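Local coordinates for uncharacterized protein (PDB 3PM7), which is of unknown function but is related to the transcriptional coactivator PC4 (p15) and may bind single-stranded nucleic acid as a dimer, at the interface of chains A and B. Coordinates in Å, arbitrary orientation; residue numbers count along the deposited sequence, not the author numbering. Chains: chain A/B, Uncharacterized protein.

Contact 1: the interface of chains A and B. Residues chain A 25, 41-42, 53-55, 65; chain B 25, 41-42, 53-55, 57, 65.
Two isoleucines, A:Ile55 and B:Ile55, fill the middle of this two-fold patch, each hiding about 80 Å² against the partner chain. They sit on the short strands 54-57 and cross obliquely, touching through their gamma-methyls, with A:Ile55 CG2 lying 4.0 Å from B:Ile55 CG2. In both, CG1 stands anti to the backbone N (chi1 -170° in A:Ile55), which leaves CG2 in the crowded position between N and the carbonyl carbon and sends CD1 on into the other subunit. Both tips lie between the partner's Lys25 chain, met tip to tip, and its Gly54, and differ only in degree. CD1 of B:Ile55 sits closer to the glycine, 3.6 Å from A:Gly54 CA. CD1 of A:Ile55 sits closer to the lysine, 3.7 Å from B:Lys25 CD. Both Lys25 chains bend at chi3; A:Lys25 crosses B:Leu57 obliquely, its CD 3.6 Å from B:Leu57 CD2. Beside the isoleucines the two Leu41 side chains cross at about a right angle, A:Leu41 CD2 to B:Leu41 CD1 at 3.8 Å; their chi1 values, -166° and -96°, show that the symmetry is not exact here. Packing loosens beyond them: A:Leu65 CD2 on helix 59-71 comes no nearer than 4.3 Å to B:Leu41 CD1. The opposite margin is polar in character, with the methylenes of B:Lys53 passing A:Gly54 O and its ammonium 5.7 Å (NZ) from A:Arg42 NH2, a like-charged pair that probably adds no attraction. With no hydrogen bond or salt bridge across it, the patch serves as an apolar core joining the two subunits, plausibly that of a PC4-like dimer.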
loop_
_atom_site.group_PDB
_atom_site.type_symbol
_atom_site.label_atom_id
_atom_site.label_comp_id
_atom_site.label_asym_id
_atom_site.label_seq_id
_atom_site.Cartn_x
_atom_site.Cartn_y
_atom_site.Cartn_z
ATOM N N LYS A 25 1.482 8.501 -6.211
ATOM C CA LYS A 25 1.252 7.261 -5.479
ATOM C C LYS A 25 -0.245 7.055 -5.405
ATOM O O LYS A 25 -0.976 7.963 -4.988
ATOM C CB LYS A 25 1.871 7.317 -4.075
ATOM C CG LYS A 25 2.032 5.924 -3.464
ATOM C CD LYS A 25 2.889 5.918 -2.184
ATOM C CE LYS A 25 4.379 6.127 -2.455
ATOM N NZ LYS A 25 5.100 6.503 -1.166
ATOM N N LEU A 41 -1.303 -0.528 -4.565
ATOM C CA LEU A 41 -0.815 0.742 -4.015
ATOM C C LEU A 41 0.587 0.950 -4.557
ATOM O O LEU A 41 1.484 0.174 -4.266
ATOM C CB LEU A 41 -0.764 0.649 -2.491
ATOM C CG LEU A 41 -0.605 1.939 -1.691
ATOM C CD1 LEU A 41 -1.748 2.867 -1.995
ATOM C CD2 LEU A 41 -0.557 1.628 -0.199
ATOM N N ARG A 42 0.781 1.980 -5.367
ATOM C CA ARG A 42 1.976 2.022 -6.184
ATOM C C ARG A 42 2.165 3.403 -6.800
ATOM O O ARG A 42 1.208 4.157 -6.944
ATOM C CB ARG A 42 1.781 0.953 -7.277
ATOM C CG ARG A 42 2.731 0.939 -8.444
ATOM C CD ARG A 42 2.284 -0.151 -9.455
ATOM N NE ARG A 42 1.835 -1.360 -8.766
ATOM C CZ ARG A 42 2.636 -2.344 -8.350
ATOM N NH1 ARG A 42 3.951 -2.283 -8.565
ATOM N NH2 ARG A 42 2.119 -3.404 -7.723
ATOM N N LYS A 53 7.444 1.074 -8.113
ATOM C CA LYS A 53 7.392 0.069 -7.065
ATOM C C LYS A 53 6.151 0.228 -6.209
ATOM O O LYS A 53 5.702 1.343 -5.938
ATOM C CB LYS A 53 8.638 0.171 -6.176
ATOM C CG LYS A 53 8.833 1.536 -5.533
ATOM C CD LYS A 53 9.986 1.530 -4.529
ATOM C CE LYS A 53 11.329 1.280 -5.210
ATOM N NZ LYS A 53 11.767 2.426 -6.060
ATOM N N GLY A 54 5.583 -0.896 -5.789
ATOM C CA GLY A 54 4.418 -0.833 -4.933
ATOM C C GLY A 54 4.039 -2.207 -4.456
ATOM O O GLY A 54 4.865 -3.100 -4.448
ATOM N N ILE A 55 2.777 -2.382 -4.084
ATOM C CA ILE A 55 2.356 -3.634 -3.468
ATOM C C ILE A 55 0.890 -3.911 -3.827
ATOM O O ILE A 55 0.076 -3.001 -3.937
ATOM C CB ILE A 55 2.550 -3.553 -1.929
ATOM C CG1 ILE A 55 2.356 -4.908 -1.266
ATOM C CG2 ILE A 55 1.607 -2.517 -1.306
ATOM C CD1 ILE A 55 2.801 -4.918 0.177
ATOM N N LEU A 65 -6.417 -4.433 6.454
ATOM C CA LEU A 65 -5.915 -3.074 6.430
ATOM C C LEU A 65 -7.046 -2.133 6.789
ATOM O O LEU A 65 -6.862 -1.153 7.511
ATOM C CB LEU A 65 -5.378 -2.726 5.047
ATOM C CG LEU A 65 -4.898 -1.273 4.927
ATOM C CD1 LEU A 65 -3.867 -0.913 5.996
ATOM C CD2 LEU A 65 -4.329 -1.028 3.541
ATOM N N LYS B 25 2.597 -10.119 5.620
ATOM C CA LYS B 25 2.453 -8.763 5.109
ATOM C C LYS B 25 2.003 -7.915 6.282
ATOM O O LYS B 25 0.974 -8.195 6.898
ATOM C CB LYS B 25 1.422 -8.694 3.973
ATOM C CG LYS B 25 1.505 -7.407 3.145
ATOM C CD LYS B 25 0.671 -7.484 1.846
ATOM C CE LYS B 25 1.165 -8.591 0.899
ATOM N NZ LYS B 25 0.482 -8.518 -0.448
ATOM N N LEU B 41 4.139 -0.740 4.527
ATOM C CA LEU B 41 3.356 -1.917 4.180
ATOM C C LEU B 41 4.289 -2.812 3.398
ATOM O O LEU B 41 4.753 -2.425 2.320
ATOM C CB LEU B 41 2.194 -1.518 3.275
ATOM C CG LEU B 41 0.822 -1.268 3.905
ATOM C CD1 LEU B 41 -0.092 -0.503 2.962
ATOM C CD2 LEU B 41 0.200 -2.584 4.294
ATOM N N ARG B 42 4.558 -4.005 3.921
ATOM C CA ARG B 42 5.670 -4.783 3.421
ATOM C C ARG B 42 5.601 -6.241 3.872
ATOM O O ARG B 42 4.966 -6.570 4.880
ATOM C CB ARG B 42 6.968 -4.142 3.916
ATOM C CG ARG B 42 8.237 -4.855 3.531
ATOM C CD ARG B 42 9.418 -4.049 4.006
ATOM N NE ARG B 42 9.204 -2.626 3.753
ATOM C CZ ARG B 42 9.657 -1.988 2.682
ATOM N NH1 ARG B 42 10.350 -2.645 1.756
ATOM N NH2 ARG B 42 9.414 -0.702 2.532
ATOM N N LYS B 53 9.410 -7.237 -0.144
ATOM C CA LYS B 53 8.862 -6.127 -0.921
ATOM C C LYS B 53 7.741 -5.395 -0.188
ATOM O O LYS B 53 6.954 -5.993 0.547
ATOM C CB LYS B 53 8.339 -6.620 -2.274
ATOM C CG LYS B 53 7.633 -5.545 -3.094
ATOM C CD LYS B 53 6.871 -6.132 -4.277
ATOM C CE LYS B 53 5.723 -7.015 -3.806
ATOM N NZ LYS B 53 4.908 -7.542 -4.939
ATOM N N GLY B 54 7.666 -4.092 -0.402
ATOM C CA GLY B 54 6.667 -3.288 0.271
ATOM C C GLY B 54 6.773 -1.853 -0.175
ATOM O O GLY B 54 7.489 -1.557 -1.131
ATOM N N ILE B 55 6.079 -0.959 0.523
ATOM C CA ILE B 55 6.087 0.452 0.161
ATOM C C ILE B 55 5.973 1.319 1.420
ATOM O O ILE B 55 5.260 0.968 2.361
ATOM C CB ILE B 55 4.964 0.782 -0.880
ATOM C CG1 ILE B 55 5.232 2.129 -1.557
ATOM C CG2 ILE B 55 3.569 0.751 -0.252
ATOM C CD1 ILE B 55 4.799 2.177 -3.005
ATOM N N LEU B 57 4.868 4.952 3.214
ATOM C CA LEU B 57 3.908 6.032 3.009
ATOM C C LEU B 57 4.280 7.228 3.872
ATOM O O LEU B 57 4.463 7.083 5.077
ATOM C CB LEU B 57 2.492 5.576 3.385
ATOM C CG LEU B 57 1.880 4.455 2.535
ATOM C CD1 LEU B 57 0.503 4.102 3.046
ATOM C CD2 LEU B 57 1.784 4.903 1.091
ATOM N N LEU B 65 -4.973 8.036 2.487
ATOM C CA LEU B 65 -5.409 6.643 2.409
ATOM C C LEU B 65 -6.497 6.377 3.440
ATOM O O LEU B 65 -7.493 5.724 3.151
ATOM C CB LEU B 65 -4.227 5.700 2.616
ATOM C CG LEU B 65 -4.450 4.186 2.695
ATOM C CD1 LEU B 65 -5.080 3.631 1.440
ATOM C CD2 LEU B 65 -3.105 3.480 2.999
#

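Contact 2: the interface of chains A and B. Residues chain A 56-57, 60-61, 64-65; chain B 15-17, 25, 43.
Helix 59-71 of chain A, regular in its backbone at A:Glu61, lies against chain B where strand 7-18 leaves extended geometry, B:Leu16 having a helical psi of -38° before B:Ser17 becomes extended again. A:Glu61 carries the polar contact. Its CG is anti to the carbonyl carbon and the chain is extended beyond it, so the carboxylate reaches across B:Lys25 at about a right angle. The two oxygens divide the work. OE1 of A:Glu61 accepts B:Lys25 NZ at 2.8 Å on its syn lone pair, forming a salt bridge. OE2 of A:Glu61 accepts B:Ser17 OG at 2.7 Å on its anti lone pair. Being held at both oxygens by two different residues should limit rotation of the carboxylate. The same ammonium donates to the backbone carbonyl of A:Thr56, B:Lys25 NZ to A:Thr56 O 2.8 Å, nearly along the C=O axis (167°), and thus ties the strand to the helix through one lysine. B:Glu43 OE2 stands 4.3 Å from A:Glu61 OE2; its negative charge may be offset by the nearby lysine. Beside the polar cluster, B:Leu16 loses 77 Å² of surface to chain A. Its CB meets A:Glu61 CB at 3.8 Å, and its branches diverge: CD1 goes to A:Leu57 CD2, crossing obliquely, and CD2 to the backbone of A:Leu65, 3.9 Å from CA. In this assembly the site docks the C-terminal helix onto the partner's sheet, and would help hold a PC4-like dimer if this is the biological one.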
loop_
_atom_site.group_PDB
_atom_site.type_symbol
_atom_site.label_atom_id
_atom_site.label_comp_id
_atom_site.label_asym_id
_atom_site.label_seq_id
_atom_site.Cartn_x
_atom_site.Cartn_y
_atom_site.Cartn_z
ATOM N N THR A 56 0.552 -5.170 -4.023
ATOM C CA THR A 56 -0.838 -5.528 -4.285
ATOM C C THR A 56 -1.439 -6.052 -2.980
ATOM O O THR A 56 -0.734 -6.649 -2.168
ATOM C CB THR A 56 -0.915 -6.576 -5.404
ATOM O OG1 THR A 56 -0.125 -6.123 -6.511
ATOM C CG2 THR A 56 -2.352 -6.765 -5.884
ATOM N N LEU A 57 -2.716 -5.784 -2.739
ATOM C CA LEU A 57 -3.373 -6.363 -1.571
ATOM C C LEU A 57 -4.434 -7.362 -2.004
ATOM O O LEU A 57 -5.383 -6.993 -2.697
ATOM C CB LEU A 57 -4.018 -5.280 -0.715
ATOM C CG LEU A 57 -3.028 -4.278 -0.122
ATOM C CD1 LEU A 57 -3.751 -3.119 0.539
ATOM C CD2 LEU A 57 -2.109 -4.989 0.863
ATOM N N GLU A 60 -8.284 -10.252 1.292
ATOM C CA GLU A 60 -8.185 -10.575 2.708
ATOM C C GLU A 60 -7.274 -9.569 3.423
ATOM O O GLU A 60 -7.562 -9.145 4.543
ATOM C CB GLU A 60 -7.698 -12.021 2.914
ATOM C CG GLU A 60 -6.179 -12.222 2.845
ATOM C CD GLU A 60 -5.698 -12.938 1.580
ATOM O OE1 GLU A 60 -6.548 -13.421 0.782
ATOM O OE2 GLU A 60 -4.457 -13.013 1.389
ATOM N N GLU A 61 -6.185 -9.181 2.762
ATOM C CA GLU A 61 -5.276 -8.173 3.291
ATOM C C GLU A 61 -5.922 -6.794 3.308
ATOM O O GLU A 61 -5.729 -6.017 4.247
ATOM C CB GLU A 61 -3.986 -8.140 2.476
ATOM C CG GLU A 61 -3.299 -9.481 2.438
ATOM C CD GLU A 61 -2.116 -9.498 1.492
ATOM O OE1 GLU A 61 -2.166 -8.784 0.462
ATOM O OE2 GLU A 61 -1.136 -10.218 1.783
ATOM N N GLU A 64 -8.342 -6.521 6.236
ATOM C CA GLU A 64 -7.534 -6.346 7.453
ATOM C C GLU A 64 -6.921 -4.956 7.565
ATOM O O GLU A 64 -6.882 -4.378 8.643
ATOM C CB GLU A 64 -6.422 -7.391 7.517
ATOM C CG GLU A 64 -6.893 -8.772 7.940
ATOM C CD GLU A 64 -7.235 -8.848 9.421
ATOM O OE1 GLU A 64 -6.917 -7.888 10.167
ATOM O OE2 GLU A 64 -7.821 -9.874 9.837
ATOM N N LEU A 65 -6.417 -4.433 6.454
ATOM C CA LEU A 65 -5.915 -3.074 6.430
ATOM C C LEU A 65 -7.046 -2.133 6.789
ATOM O O LEU A 65 -6.862 -1.153 7.511
ATOM C CB LEU A 65 -5.378 -2.726 5.047
ATOM C CG LEU A 65 -4.898 -1.273 4.927
ATOM C CD1 LEU A 65 -3.867 -0.913 5.996
ATOM C CD2 LEU A 65 -4.329 -1.028 3.541
ATOM N N VAL B 15 -0.860 -7.157 11.177
ATOM C CA VAL B 15 -0.467 -8.190 10.236
ATOM C C VAL B 15 -1.643 -8.414 9.298
ATOM O O VAL B 15 -2.732 -8.770 9.737
ATOM C CB VAL B 15 -0.130 -9.502 10.960
ATOM C CG1 VAL B 15 0.256 -10.578 9.959
ATOM C CG2 VAL B 15 0.984 -9.271 11.976
ATOM N N LEU B 16 -1.440 -8.181 8.011
ATOM C CA LEU B 16 -2.542 -8.309 7.061
ATOM C C LEU B 16 -2.710 -9.738 6.571
ATOM O O LEU B 16 -3.830 -10.201 6.374
ATOM C CB LEU B 16 -2.343 -7.384 5.863
ATOM C CG LEU B 16 -1.838 -5.981 6.170
ATOM C CD1 LEU B 16 -1.759 -5.230 4.873
ATOM C CD2 LEU B 16 -2.759 -5.281 7.138
ATOM N N SER B 17 -1.594 -10.426 6.360
ATOM C CA SER B 17 -1.628 -11.772 5.813
ATOM C C SER B 17 -0.489 -12.630 6.342
ATOM O O SER B 17 0.440 -12.133 6.970
ATOM C CB SER B 17 -1.579 -11.744 4.281
ATOM O OG SER B 17 -0.238 -11.809 3.817
ATOM N N LYS B 25 2.597 -10.119 5.620
ATOM C CA LYS B 25 2.453 -8.763 5.109
ATOM C C LYS B 25 2.003 -7.915 6.282
ATOM O O LYS B 25 0.974 -8.195 6.898
ATOM C CB LYS B 25 1.422 -8.694 3.973
ATOM C CG LYS B 25 1.505 -7.407 3.145
ATOM C CD LYS B 25 0.671 -7.484 1.846
ATOM C CE LYS B 25 1.165 -8.591 0.899
ATOM N NZ LYS B 25 0.482 -8.518 -0.448
ATOM N N GLU B 43 6.260 -7.105 3.111
ATOM C CA GLU B 43 6.391 -8.516 3.464
ATOM C C GLU B 43 7.617 -8.755 4.328
ATOM O O GLU B 43 8.716 -8.300 4.009
ATOM C CB GLU B 43 6.485 -9.373 2.201
ATOM C CG GLU B 43 5.139 -9.652 1.533
ATOM C CD GLU B 43 4.320 -10.700 2.276
ATOM O OE1 GLU B 43 4.893 -11.436 3.112
ATOM O OE2 GLU B 43 3.104 -10.799 2.015
#

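Contact 1 and contact 2 are neighbouring patches of one two-fold interface, the centres of their C-alpha atoms about 10 Å apart. Strand 54-57 and helix 59-71 of chain A take part in both, as does strand 24-32 of chain B. B:Lys25 bridges the two, its chain running from the apolar patch to the polar one. A:Leu65 also borders both. Because each contact has a twin with the chains exchanged, the apolar middle is flanked by two helix-docking sites, an arrangement consistent with a stable dimer, although the crystal alone does not prove it in solution.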